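Glycerol dehydratase (Clostridium butyricum, PDB 1R9D) is a B12-independent glycyl radical lyase that probably dehydrates glycerol to 3-hydroxypropionaldehyde. Local coordinates at residues Phe450-Arg455 and Val646-Leu651. Numbering follows the deposited sequence.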
# COMPACT_ATOMS: atom_id res chain seq x y z
N PHE A 450 -1.84 23.89 12.85
CA PHE A 450 -2.01 25.24 13.40
C PHE A 450 -1.12 26.10 12.51
O PHE A 450 0.03 25.74 12.23
CB PHE A 450 -1.55 25.34 14.86
CG PHE A 450 -2.51 24.74 15.85
CD1 PHE A 450 -2.18 23.58 16.53
CD2 PHE A 450 -3.74 25.34 16.10
CE1 PHE A 450 -3.07 23.02 17.45
CE2 PHE A 450 -4.63 24.79 17.02
CZ PHE A 450 -4.29 23.63 17.70
N PHE A 451 -1.65 27.24 12.08
CA PHE A 451 -0.95 28.15 11.17
C PHE A 451 -0.86 29.53 11.81
O PHE A 451 -1.86 30.09 12.22
CB PHE A 451 -1.74 28.22 9.86
CG PHE A 451 -1.04 28.96 8.76
CD1 PHE A 451 -0.28 28.29 7.81
CD2 PHE A 451 -1.19 30.34 8.64
CE1 PHE A 451 0.32 28.97 6.76
CE2 PHE A 451 -0.59 31.04 7.59
CZ PHE A 451 0.17 30.35 6.65
N ASN A 452 0.36 30.08 11.88
CA ASN A 452 0.58 31.39 12.49
C ASN A 452 0.35 32.54 11.51
O ASN A 452 1.22 32.86 10.71
CB ASN A 452 2.02 31.46 13.03
CG ASN A 452 2.25 32.68 13.91
OD1 ASN A 452 1.61 33.72 13.72
ND2 ASN A 452 3.17 32.56 14.86
N LEU A 453 -0.82 33.15 11.59
CA LEU A 453 -1.17 34.26 10.71
C LEU A 453 -0.27 35.48 10.92
O LEU A 453 0.05 36.20 9.97
CB LEU A 453 -2.62 34.67 10.92
CG LEU A 453 -3.70 33.61 10.65
CD1 LEU A 453 -5.03 34.14 11.17
CD2 LEU A 453 -3.77 33.29 9.16
N ALA A 454 0.14 35.71 12.17
CA ALA A 454 1.00 36.85 12.49
C ALA A 454 2.36 36.77 11.79
O ALA A 454 2.93 37.79 11.40
CB ALA A 454 1.19 36.95 14.00
N ARG A 455 2.89 35.55 11.63
CA ARG A 455 4.17 35.37 10.97
C ARG A 455 4.09 35.78 9.51
O ARG A 455 5.08 36.21 8.93
CB ARG A 455 4.62 33.91 11.08
CG ARG A 455 5.10 33.54 12.47
CD ARG A 455 6.54 33.98 12.68
NE ARG A 455 7.45 33.14 11.90
CZ ARG A 455 8.69 33.47 11.58
NH1 ARG A 455 9.20 34.63 11.98
NH2 ARG A 455 9.44 32.64 10.86
N VAL A 646 0.12 31.26 22.76
CA VAL A 646 1.22 31.70 23.60
C VAL A 646 2.53 31.25 22.96
O VAL A 646 3.43 32.06 22.75
CB VAL A 646 1.11 31.11 25.03
CG1 VAL A 646 2.33 31.49 25.86
CG2 VAL A 646 -0.16 31.63 25.70
N TYR A 647 2.63 29.97 22.62
CA TYR A 647 3.83 29.44 21.98
C TYR A 647 4.13 30.13 20.65
O TYR A 647 5.27 30.51 20.38
CB TYR A 647 3.70 27.93 21.74
CG TYR A 647 4.90 27.33 21.06
CD1 TYR A 647 6.16 27.39 21.65
CD2 TYR A 647 4.78 26.69 19.83
CE1 TYR A 647 7.28 26.83 21.02
CE2 TYR A 647 5.89 26.12 19.20
CZ TYR A 647 7.13 26.20 19.80
OH TYR A 647 8.23 25.64 19.20
N PHE A 648 3.11 30.28 19.81
CA PHE A 648 3.29 30.95 18.51
C PHE A 648 3.79 32.37 18.75
O PHE A 648 4.65 32.86 18.01
CB PHE A 648 1.97 31.00 17.73
CG PHE A 648 1.77 29.85 16.75
CD1 PHE A 648 0.59 29.75 16.01
CD2 PHE A 648 2.77 28.89 16.55
CE1 PHE A 648 0.40 28.71 15.08
CE2 PHE A 648 2.59 27.85 15.63
CZ PHE A 648 1.40 27.76 14.89
N GLY A 649 3.26 33.02 19.77
CA GLY A 649 3.67 34.38 20.08
C GLY A 649 5.15 34.48 20.42
O GLY A 649 5.82 35.45 20.04
N SER A 650 5.67 33.48 21.12
CA SER A 650 7.08 33.47 21.51
C SER A 650 8.00 33.34 20.29
O SER A 650 9.18 33.69 20.36
CB SER A 650 7.35 32.31 22.47
OG SER A 650 7.45 31.07 21.78
N LEU A 651 7.46 32.83 19.19
CA LEU A 651 8.24 32.65 17.96
C LEU A 651 8.01 33.77 16.96
O LEU A 651 8.56 33.74 15.85
CB LEU A 651 7.87 31.32 17.29
CG LEU A 651 8.07 30.04 18.10
CD1 LEU A 651 7.51 28.84 17.33
CD2 LEU A 651 9.55 29.86 18.39
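The Phe648 ring carries Asn452 CB over one face, displaced toward the rim, a CH-pi contact with CB 3.9 Å from the ring centroid and 18° off the normal. At the ring's edge, near its plane, lie the carbonyl of Phe450 and the nitrogen of Phe451; Phe450 O is 3.6 Å from Phe648 CZ. The ring thus wedges in from short helix 644-650 against the last residues of strand 449-452, a buried contact in the pyruvate formate lyase-like fold of glycyl radical enzymes. This strand runs parallel to strand 543-551, whose Val551 also touches the Phe648 side chain. Phe450 gives its CB to the contact, 3.8 Å from Phe648 CZ, while the rest of its side chain leads away from helix 644-650; that side chain comes to about 3 Å from the bound glycerol (nearest atoms), so the packing borders the substrate site.

Asn452 faces two ways at the junction of strand and helix. Its chi1 of -169° sets CG anti to the backbone N, 4.0 Å from Phe648 CG. The Asn452 and Phe648 side chains run past one another in opposite directions, amide and ring planes 23° apart, and ND2 comes to 3.5 Å from Phe648 CB. That nitrogen is hydrogen-bonded to Thr652 OG1, just beyond the helix, and the same hydroxyl bonds to Phe648 O. The Arg455 guanidinium is held by the carbonyls of Cys149 and Asp150 and by a salt bridge to Asp466, while Arg455 CD packs 3.8 Å from Leu651 O. As N-cap of helix 453-461, Asn452 accepts through OD1 from Arg455 N at 3.1 Å, the donor standing well above the amide carbonyl plane.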